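Long-range contacts in extracellular sialidase/neuraminidase, putative (Aspergillus fumigatus, PDB 2XZI), which hydrolyses glycosidic bonds to terminal sialic acids, acting as a KDNase that apparently prefers deaminated neuraminic acid (KDN) as substrate: residues F38-V43 with V185-G190; K173-D178 with W218-L223; A327-A332 with I371-N376. All blocks are in the same frame, centred on the assembly; numbering follows the deposited sequence.

Contact 1 of 3, residues F38-V43 with V185-G190. With KDM (deamino-alpha-neuraminic acid), chain C.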
loop_
_atom_site.group_PDB
_atom_site.type_symbol
_atom_site.label_atom_id
_atom_site.label_comp_id
_atom_site.label_asym_id
_atom_site.label_seq_id
_atom_site.Cartn_x
_atom_site.Cartn_y
_atom_site.Cartn_z
ATOM N N PHE A 38 10.724 -0.594 -8.860
ATOM C CA PHE A 38 9.624 -1.149 -8.093
ATOM C C PHE A 38 9.012 -0.016 -7.314
ATOM O O PHE A 38 9.722 0.756 -6.688
ATOM C CB PHE A 38 10.118 -2.231 -7.157
ATOM C CG PHE A 38 10.699 -3.426 -7.876
ATOM C CD1 PHE A 38 9.868 -4.430 -8.339
ATOM C CD2 PHE A 38 12.071 -3.543 -8.081
ATOM C CE1 PHE A 38 10.373 -5.545 -8.992
ATOM C CE2 PHE A 38 12.583 -4.650 -8.763
ATOM C CZ PHE A 38 11.735 -5.656 -9.196
ATOM N N ARG A 39 7.690 0.101 -7.417
ATOM C CA ARG A 39 6.927 1.137 -6.707
ATOM C C ARG A 39 5.620 0.558 -6.194
ATOM O O ARG A 39 5.261 -0.573 -6.524
ATOM C CB ARG A 39 6.636 2.311 -7.645
ATOM C CG ARG A 39 7.824 3.243 -7.905
ATOM C CD ARG A 39 7.368 4.644 -8.307
ATOM N NE ARG A 39 6.570 5.205 -7.232
ATOM C CZ ARG A 39 5.658 6.157 -7.358
ATOM N NH1 ARG A 39 5.421 6.734 -8.525
ATOM N NH2 ARG A 39 4.963 6.516 -6.281
ATOM N N ILE A 40 4.941 1.341 -5.360
ATOM C CA ILE A 40 3.562 1.045 -4.959
ATOM C C ILE A 40 3.447 -0.239 -4.119
ATOM O O ILE A 40 2.832 -1.218 -4.545
ATOM C CB ILE A 40 2.574 1.030 -6.176
ATOM C CG1 ILE A 40 2.926 2.079 -7.256
ATOM C CG2 ILE A 40 1.150 1.232 -5.696
ATOM C CD1 ILE A 40 2.975 3.508 -6.791
ATOM N N PRO A 41 4.051 -0.233 -2.918
ATOM C CA PRO A 41 4.076 -1.405 -2.030
ATOM C C PRO A 41 2.741 -1.738 -1.360
ATOM O O PRO A 41 1.910 -0.858 -1.103
ATOM C CB PRO A 41 5.084 -1.003 -0.949
ATOM C CG PRO A 41 4.957 0.499 -0.900
ATOM C CD PRO A 41 4.838 0.881 -2.356
ATOM N N ALA A 42 2.553 -3.019 -1.072
ATOM C CA ALA A 42 1.458 -3.460 -0.217
ATOM C C ALA A 42 1.965 -4.662 0.550
ATOM O O ALA A 42 2.630 -5.511 -0.039
ATOM C CB ALA A 42 0.279 -3.855 -1.054
ATOM N N VAL A 43 1.625 -4.781 1.822
ATOM C CA VAL A 43 2.090 -5.908 2.645
ATOM C C VAL A 43 1.002 -6.386 3.595
ATOM O O VAL A 43 0.263 -5.571 4.181
ATOM C CB VAL A 43 3.403 -5.558 3.413
ATOM C CG1 VAL A 43 3.167 -4.475 4.487
ATOM C CG2 VAL A 43 4.061 -6.811 4.000
ATOM N N VAL A 185 -7.734 1.698 -6.803
ATOM C CA VAL A 185 -8.019 1.008 -5.535
ATOM C C VAL A 185 -6.787 1.151 -4.640
ATOM O O VAL A 185 -5.644 1.127 -5.136
ATOM C CB VAL A 185 -8.430 -0.475 -5.743
ATOM C CG1 VAL A 185 -7.325 -1.279 -6.459
ATOM C CG2 VAL A 185 -8.879 -1.118 -4.425
ATOM N N GLY A 186 -7.011 1.360 -3.344
ATOM C CA GLY A 186 -5.898 1.610 -2.426
ATOM C C GLY A 186 -4.979 2.705 -2.958
ATOM O O GLY A 186 -5.443 3.774 -3.330
ATOM N N PRO A 187 -3.670 2.438 -3.073
ATOM C CA PRO A 187 -3.016 1.159 -2.830
ATOM C C PRO A 187 -2.598 0.996 -1.377
ATOM O O PRO A 187 -2.433 1.988 -0.661
ATOM C CB PRO A 187 -1.786 1.251 -3.718
ATOM C CG PRO A 187 -1.403 2.724 -3.674
ATOM C CD PRO A 187 -2.752 3.438 -3.651
ATOM N N GLY A 188 -2.400 -0.250 -0.953
ATOM C CA GLY A 188 -1.918 -0.503 0.394
ATOM C C GLY A 188 -2.584 -1.710 1.005
ATOM O O GLY A 188 -2.044 -2.805 0.950
ATOM N N ASN A 189 -3.757 -1.525 1.600
ATOM C CA ASN A 189 -4.469 -2.668 2.185
ATOM C C ASN A 189 -5.917 -2.377 2.477
ATOM O O ASN A 189 -6.306 -1.237 2.699
ATOM C CB ASN A 189 -3.782 -3.156 3.477
ATOM C CG ASN A 189 -3.925 -2.162 4.612
ATOM O OD1 ASN A 189 -3.191 -1.176 4.688
ATOM N ND2 ASN A 189 -4.896 -2.392 5.481
ATOM N N GLY A 190 -6.695 -3.449 2.489
ATOM C CA GLY A 190 -8.030 -3.454 3.093
ATOM C C GLY A 190 -7.992 -4.044 4.492
ATOM O O GLY A 190 -6.928 -4.451 4.992
HETATM C C2 KDM C . 1.543 8.654 -8.491
HETATM C C1 KDM C . 2.439 9.371 -7.489
HETATM C C3 KDM C . 1.843 7.143 -8.502
HETATM C C4 KDM C . 0.622 6.275 -8.924
HETATM C C5 KDM C . -0.516 7.051 -9.599
HETATM C C6 KDM C . -0.964 8.206 -8.669
HETATM C C7 KDM C . -1.933 9.188 -9.346
HETATM C C8 KDM C . -2.480 10.199 -8.322
HETATM C C9 KDM C . -3.400 11.205 -8.990
HETATM O O5 KDM C . -1.618 6.172 -9.939
HETATM O O1A KDM C . 3.518 8.826 -7.157
HETATM O O1B KDM C . 2.018 10.481 -7.087
HETATM O O4 KDM C . 1.091 5.273 -9.826
HETATM O O6 KDM C . 0.162 8.987 -8.145
HETATM O O7 KDM C . -1.239 9.884 -10.385
HETATM O O8 KDM C . -3.237 9.529 -7.303
HETATM O O9 KDM C . -4.555 10.491 -9.460
HETATM O O2 KDM C . 1.874 9.236 -9.757
#

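Contact 2 of 3, residues K173-D178 with W218-L223. With NO2 (nitrite ion), chain H.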
loop_
_atom_site.group_PDB
_atom_site.type_symbol
_atom_site.label_atom_id
_atom_site.label_comp_id
_atom_site.label_asym_id
_atom_site.label_seq_id
_atom_site.Cartn_x
_atom_site.Cartn_y
_atom_site.Cartn_z
ATOM N N LYS A 173 -17.506 -3.456 -14.005
ATOM C CA LYS A 173 -18.922 -3.155 -14.213
ATOM C C LYS A 173 -19.732 -3.270 -12.930
ATOM O O LYS A 173 -20.767 -2.631 -12.802
ATOM C CB LYS A 173 -19.510 -4.059 -15.296
ATOM C CG LYS A 173 -18.930 -3.836 -16.657
ATOM C CD LYS A 173 -19.350 -2.495 -17.250
ATOM C CE LYS A 173 -20.861 -2.404 -17.414
ATOM N NZ LYS A 173 -21.212 -1.401 -18.457
ATOM N N GLU A 174 -19.230 -4.059 -11.983
ATOM C CA GLU A 174 -19.912 -4.311 -10.727
ATOM C C GLU A 174 -19.530 -3.291 -9.641
ATOM O O GLU A 174 -20.369 -2.884 -8.822
ATOM C CB GLU A 174 -19.588 -5.737 -10.259
ATOM C CG GLU A 174 -20.225 -6.867 -11.099
ATOM C CD GLU A 174 -19.595 -7.088 -12.485
ATOM O OE1 GLU A 174 -18.388 -6.809 -12.691
ATOM O OE2 GLU A 174 -20.325 -7.565 -13.385
ATOM N N LEU A 175 -18.259 -2.876 -9.631
ATOM C CA LEU A 175 -17.714 -2.147 -8.483
ATOM C C LEU A 175 -17.087 -0.802 -8.803
ATOM O O LEU A 175 -16.575 -0.126 -7.894
ATOM C CB LEU A 175 -16.685 -3.021 -7.732
ATOM C CG LEU A 175 -17.212 -4.342 -7.164
ATOM C CD1 LEU A 175 -16.096 -5.185 -6.586
ATOM C CD2 LEU A 175 -18.303 -4.122 -6.119
ATOM N N THR A 176 -17.120 -0.413 -10.072
ATOM C CA THR A 176 -16.720 0.949 -10.457
ATOM C C THR A 176 -17.940 1.656 -11.031
ATOM O O THR A 176 -18.652 1.085 -11.863
ATOM C CB THR A 176 -15.569 0.947 -11.476
ATOM O OG1 THR A 176 -14.528 0.087 -10.989
ATOM C CG2 THR A 176 -14.999 2.364 -11.680
ATOM N N PRO A 177 -18.205 2.902 -10.587
ATOM C CA PRO A 177 -19.385 3.555 -11.179
ATOM C C PRO A 177 -19.265 3.726 -12.690
ATOM O O PRO A 177 -18.157 3.909 -13.232
ATOM C CB PRO A 177 -19.402 4.918 -10.498
ATOM C CG PRO A 177 -18.689 4.679 -9.162
ATOM C CD PRO A 177 -17.621 3.684 -9.478
ATOM N N ASP A 178 -20.418 3.672 -13.357
ATOM C CA ASP A 178 -20.472 3.845 -14.800
ATOM C C ASP A 178 -20.044 5.257 -15.220
ATOM O O ASP A 178 -20.254 6.233 -14.501
ATOM C CB ASP A 178 -21.883 3.545 -15.331
ATOM C CG ASP A 178 -22.261 2.075 -15.245
ATOM O OD1 ASP A 178 -21.379 1.190 -15.157
ATOM O OD2 ASP A 178 -23.479 1.787 -15.303
ATOM N N TRP A 218 -19.701 -8.497 -2.863
ATOM C CA TRP A 218 -19.141 -7.154 -2.841
ATOM C C TRP A 218 -20.210 -6.124 -3.135
ATOM O O TRP A 218 -21.133 -6.369 -3.931
ATOM C CB TRP A 218 -17.990 -7.007 -3.840
ATOM C CG TRP A 218 -16.964 -8.090 -3.749
ATOM C CD1 TRP A 218 -16.808 -9.157 -4.607
ATOM C CD2 TRP A 218 -15.953 -8.236 -2.743
ATOM N NE1 TRP A 218 -15.769 -9.953 -4.186
ATOM C CE2 TRP A 218 -15.224 -9.415 -3.048
ATOM C CE3 TRP A 218 -15.596 -7.489 -1.612
ATOM C CZ2 TRP A 218 -14.144 -9.852 -2.268
ATOM C CZ3 TRP A 218 -14.511 -7.937 -0.823
ATOM C CH2 TRP A 218 -13.808 -9.110 -1.169
ATOM N N SER A 219 -20.082 -4.964 -2.502
ATOM C CA SER A 219 -20.932 -3.823 -2.847
ATOM C C SER A 219 -20.121 -2.538 -2.704
ATOM O O SER A 219 -18.993 -2.560 -2.182
ATOM C CB SER A 219 -22.170 -3.788 -1.960
ATOM O OG SER A 219 -21.809 -3.639 -0.615
ATOM N N VAL A 220 -20.675 -1.432 -3.190
ATOM C CA VAL A 220 -19.977 -0.152 -3.158
ATOM C C VAL A 220 -20.637 0.810 -2.181
ATOM O O VAL A 220 -21.858 1.026 -2.234
ATOM C CB VAL A 220 -19.949 0.506 -4.547
ATOM C CG1 VAL A 220 -19.296 1.888 -4.472
ATOM C CG2 VAL A 220 -19.235 -0.381 -5.552
ATOM N N GLN A 221 -19.826 1.394 -1.313
ATOM C CA GLN A 221 -20.247 2.478 -0.445
ATOM C C GLN A 221 -19.656 3.774 -0.993
ATOM O O GLN A 221 -18.436 4.024 -0.877
ATOM C CB GLN A 221 -19.784 2.226 0.988
ATOM C CG GLN A 221 -20.111 3.368 1.924
ATOM C CD GLN A 221 -19.544 3.174 3.318
ATOM O OE1 GLN A 221 -18.376 2.815 3.490
ATOM N NE2 GLN A 221 -20.358 3.458 4.331
ATOM N N ARG A 222 -20.486 4.584 -1.636
ATOM C CA ARG A 222 -19.997 5.844 -2.206
ATOM C C ARG A 222 -19.705 6.852 -1.106
ATOM O O ARG A 222 -20.427 6.928 -0.112
ATOM C CB ARG A 222 -20.996 6.446 -3.201
ATOM C CG ARG A 222 -21.318 5.578 -4.419
ATOM C CD ARG A 222 -20.114 5.392 -5.348
ATOM N NE ARG A 222 -19.761 6.584 -6.128
ATOM C CZ ARG A 222 -20.358 6.947 -7.271
ATOM N NH1 ARG A 222 -21.383 6.262 -7.758
ATOM N NH2 ARG A 222 -19.942 8.011 -7.916
ATOM N N LEU A 223 -18.626 7.603 -1.292
ATOM C CA LEU A 223 -18.187 8.601 -0.325
ATOM C C LEU A 223 -18.011 9.961 -0.933
ATOM O O LEU A 223 -17.163 10.137 -1.813
ATOM C CB LEU A 223 -16.839 8.224 0.284
ATOM C CG LEU A 223 -16.725 6.871 0.958
ATOM C CD1 LEU A 223 -15.238 6.532 1.188
ATOM C CD2 LEU A 223 -17.531 6.839 2.245
HETATM N N NO2 H . -22.726 -0.221 1.753
HETATM O O1 NO2 H . -22.474 -0.296 3.191
HETATM O O2 NO2 H . -22.899 -1.568 1.204
#

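Contact 3 of 3, residues A327-A332 with I371-N376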
loop_
_atom_site.group_PDB
_atom_site.type_symbol
_atom_site.label_atom_id
_atom_site.label_comp_id
_atom_site.label_asym_id
_atom_site.label_seq_id
_atom_site.Cartn_x
_atom_site.Cartn_y
_atom_site.Cartn_z
ATOM N N ALA A 327 16.770 5.271 11.603
ATOM C CA ALA A 327 17.283 3.939 11.311
ATOM C C ALA A 327 17.485 3.862 9.786
ATOM O O ALA A 327 16.833 3.079 9.100
ATOM C CB ALA A 327 16.291 2.872 11.785
ATOM N N LYS A 328 18.400 4.679 9.262
ATOM C CA LYS A 328 18.576 4.815 7.815
ATOM C C LYS A 328 19.139 3.548 7.167
ATOM O O LYS A 328 19.935 2.806 7.771
ATOM C CB LYS A 328 19.460 6.031 7.470
ATOM C CG LYS A 328 19.306 6.535 6.037
ATOM C CD LYS A 328 20.378 7.575 5.664
ATOM C CE LYS A 328 20.223 8.061 4.220
ATOM N NZ LYS A 328 19.085 9.011 4.030
ATOM N N VAL A 329 18.690 3.310 5.940
ATOM C CA VAL A 329 19.223 2.278 5.057
ATOM C C VAL A 329 20.225 2.933 4.111
ATOM O O VAL A 329 19.986 4.028 3.589
ATOM C CB VAL A 329 18.099 1.606 4.220
ATOM C CG1 VAL A 329 18.664 0.623 3.202
ATOM C CG2 VAL A 329 17.114 0.909 5.116
ATOM N N SER A 330 21.344 2.241 3.890
ATOM C CA SER A 330 22.376 2.703 2.974
ATOM C C SER A 330 22.373 1.854 1.705
ATOM O O SER A 330 22.135 0.640 1.758
ATOM C CB SER A 330 23.743 2.651 3.662
ATOM O OG SER A 330 23.757 3.490 4.802
ATOM N N GLY A 331 22.613 2.514 0.572
ATOM C CA GLY A 331 22.796 1.843 -0.717
ATOM C C GLY A 331 21.530 1.567 -1.508
ATOM O O GLY A 331 21.566 0.859 -2.524
ATOM N N ALA A 332 20.407 2.117 -1.046
ATOM C CA ALA A 332 19.120 1.870 -1.682
ATOM C C ALA A 332 18.412 3.172 -2.049
ATOM O O ALA A 332 17.197 3.197 -2.244
ATOM C CB ALA A 332 18.247 1.008 -0.788
ATOM N N ILE A 371 12.107 -0.626 0.375
ATOM C CA ILE A 371 12.760 -1.033 1.614
ATOM C C ILE A 371 11.763 -1.773 2.488
ATOM O O ILE A 371 10.590 -1.385 2.549
ATOM C CB ILE A 371 13.290 0.211 2.391
ATOM C CG1 ILE A 371 14.298 1.030 1.575
ATOM C CG2 ILE A 371 13.839 -0.169 3.783
ATOM C CD1 ILE A 371 15.200 0.247 0.698
ATOM N N TRP A 372 12.224 -2.844 3.139
ATOM C CA TRP A 372 11.471 -3.526 4.188
ATOM C C TRP A 372 12.024 -3.179 5.562
ATOM O O TRP A 372 13.235 -3.264 5.802
ATOM C CB TRP A 372 11.547 -5.029 3.962
ATOM C CG TRP A 372 11.063 -5.916 5.062
ATOM C CD1 TRP A 372 11.836 -6.782 5.791
ATOM C CD2 TRP A 372 9.715 -6.089 5.521
ATOM N NE1 TRP A 372 11.054 -7.472 6.688
ATOM C CE2 TRP A 372 9.750 -7.075 6.539
ATOM C CE3 TRP A 372 8.480 -5.501 5.185
ATOM C CZ2 TRP A 372 8.603 -7.498 7.212
ATOM C CZ3 TRP A 372 7.339 -5.921 5.866
ATOM C CH2 TRP A 372 7.416 -6.916 6.865
ATOM N N ARG A 373 11.136 -2.807 6.470
ATOM C CA ARG A 373 11.529 -2.440 7.819
ATOM C C ARG A 373 10.723 -3.257 8.792
ATOM O O ARG A 373 9.520 -3.514 8.557
ATOM C CB ARG A 373 11.216 -0.988 8.095
ATOM C CG ARG A 373 12.025 -0.007 7.301
ATOM C CD ARG A 373 11.692 1.432 7.695
ATOM N NE ARG A 373 12.718 2.335 7.187
ATOM C CZ ARG A 373 13.893 2.536 7.779
ATOM N NH1 ARG A 373 14.197 1.914 8.911
ATOM N NH2 ARG A 373 14.773 3.363 7.226
ATOM N N ARG A 374 11.379 -3.653 9.883
ATOM C CA ARG A 374 10.700 -4.152 11.071
ATOM C C ARG A 374 11.101 -3.280 12.238
ATOM O O ARG A 374 12.287 -2.967 12.399
ATOM C CB ARG A 374 11.080 -5.601 11.347
ATOM C CG ARG A 374 10.507 -6.567 10.343
ATOM C CD ARG A 374 11.281 -7.894 10.227
ATOM N NE ARG A 374 11.788 -8.380 11.508
ATOM C CZ ARG A 374 11.064 -9.034 12.414
ATOM N NH1 ARG A 374 9.786 -9.319 12.177
ATOM N NH2 ARG A 374 11.620 -9.378 13.576
ATOM N N PHE A 375 10.138 -2.905 13.072
ATOM C CA PHE A 375 10.450 -2.190 14.303
ATOM C C PHE A 375 9.347 -2.452 15.292
ATOM O O PHE A 375 8.226 -2.770 14.901
ATOM C CB PHE A 375 10.625 -0.679 14.049
ATOM C CG PHE A 375 9.551 -0.063 13.187
ATOM C CD1 PHE A 375 8.353 0.328 13.736
ATOM C CD2 PHE A 375 9.761 0.153 11.829
ATOM C CE1 PHE A 375 7.368 0.907 12.953
ATOM C CE2 PHE A 375 8.779 0.736 11.042
ATOM C CZ PHE A 375 7.579 1.117 11.620
ATOM N N ASN A 376 9.658 -2.363 16.579
ATOM C CA ASN A 376 8.621 -2.509 17.584
ATOM C C ASN A 376 8.102 -1.175 18.091
ATOM O O ASN A 376 8.593 -0.107 17.717
ATOM C CB ASN A 376 9.050 -3.436 18.728
ATOM C CG ASN A 376 10.269 -2.940 19.493
ATOM O OD1 ASN A 376 10.844 -1.877 19.210
ATOM N ND2 ASN A 376 10.676 -3.731 20.471
#

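Contact 1 of 3, residues F38-V43 with V185-G190
Ile-40 meets Pro-187 as the one apolar side-chain pair of this contact, and its two branches part company straight from CB. With chi1 at -36°, well short of a staggered value, CG2 lies anti to the backbone N and runs to the proline ring. It comes to 3.5 Å from Pro-187 CB, and Pro-187 CG is nearly as close to the same methyl, at 3.6 Å. The other branch, CG1, sits beside the backbone N and carries CD1 to the ligand site. That methyl lies 3.6 Å above the guanidinium plane of Arg-39, displaced toward the rim of the group. It is also 4.0 Å from O4 of the bound deamino-alpha-neuraminic acid.

Residues 38-41 spell the Phe-Arg-Ile-Pro sequence of sialidases, carried on the innermost strand of a beta-propeller blade. Ile-40 has a positive phi, unusual for a residue in a strand. Its neighbour Arg-39 grips one carboxylate oxygen, O1A, with two nitrogens: NH2 at 2.9 Å with a 152° bond, and NH1 at 3.1 Å with a more bent one of 137°. C1 of the carboxylate lies at the edge of the guanidinium, in its plane. Arg-245 and Arg-302 also bind the ligand, as expected of the sialidase arginine triad, while Glu-354 forms a salt bridge with Arg-39 NE.

Pro-187 follows a cis peptide bond, and its ring also touches Tyr-338 and Glu-229, two residues of the pocket wall. Further along the strand the two segments draw together, the CA atoms of Ala-42 and Gly-188 being 4.5 Å apart. Here Ala-42 CB presses on Gly-188 O at 3.2 Å, and this buried carbonyl oxygen has no hydrogen-bond partner in the model.

Contact 2 of 3, residues K173-D178 with W218-L223
Leu-175 turns CG anti to its own carbonyl carbon (chi1 -60°), which brings both methyls up to Trp-218, and CD2 to Val-220 as well. Arg-222 is folded back, with bends at chi2 (-66°) and chi3 (-73°) that lay its guanidinium over Pro-177. The contact joins two blades that follow one another in the beta-propeller: the short helix 172-175 comes just after the outer strand of one blade, and strand 217-222 is the outer edge of the next.

Leu-175 straddles CB of the tryptophan: CD2 is 3.7 Å and CD1 3.8 Å from Trp-218 CB, at the root of the indole. The indole itself leads away, meeting Tyr-116 and Phe-118 edge-to-face on a strand of the preceding blade.

Val-220 is the next strand residue whose CB points at the helix end. Its CG2 lies 3.9 Å from Leu-175 CD2 and nearer still, at 3.6 Å, to Leu-175 O. That carbonyl oxygen also accepts a hydrogen bond from Arg-205 NE, so the valine methyl lies beside a polar atom that is already satisfied.

Two residues beyond Leu-175, Pro-177 offers CG to the flat of Arg-222, centred on the guanidinium and 3.3 Å above its plane. The arginine is exposed, and what it brings to the contact is this face, with no hydrogen bond across to residues 173-178.

Between Trp-218 and Val-220 the strand turns the side chain of Ser-219 away from the helix. A nitrite ion, probably from the crystallisation liquor, is bound there together with Arg-210 NH1: Ser-219 OG donates to O2 of the nitrite at 3.0 Å.

Contact 3 of 3, residues A327-A332 with I371-N376
In the blade that closes the propeller, strand 368-375 is overlain by the loop leading in from the preceding blade, and Arg-373 ties the two together through Ala-327. The arginine, extended from CG to NE, reaches the loop end-on and gives both terminal nitrogens to one backbone oxygen. NH2 stands 2.8 Å from Ala-327 O and NH1 2.9 Å from it. That oxygen lies in the guanidinium plane, yet both nitrogens approach from one face of the carbonyl: NH2 is 42° out of its plane, NH1 22°. NH2 also forms a salt bridge with Glu-335, which gives the buried charge a counterion.

Two residues further along the loop, Val-329 CG2 meets Ile-371 CG2 tip to tip at 3.7 Å, while sitting over a face of the Arg-373 guanidinium. The other branch of Ile-371 runs to Ala-332, where CD1 and Ala-332 CB are 3.5 Å apart, tighter than usual for two carbons. Ala-327, Val-329 and Ala-332 also touch strand 12-18, which hydrogen-bonds to 368-375 as the outer strand of this blade. An N-terminal strand completing a sheet of C-terminal ones is the Velcro closure of beta-propellers.

Contact 1 lies at the propeller's axis, its centre about 2 Å from the centre of the chain, and holds two residues of the ligand pocket; contacts 2 and 3 are peripheral, at about 20 and 17 Å. Those two lie on opposite sides of the centre, about 37 Å apart between their own centres. Contact 2 does not touch contact 1, their nearest atoms being about 8 Å apart, and the segments of the two alternate along the chain. Contacts 1 and 3 do meet, where Val-43 CG2 packs on Trp-372 CZ3 at 3.9 Å. The Lys-328 side chain of contact 3 is about 10 Å from a second deamino-alpha-neuraminic acid, not the one held by Arg-39.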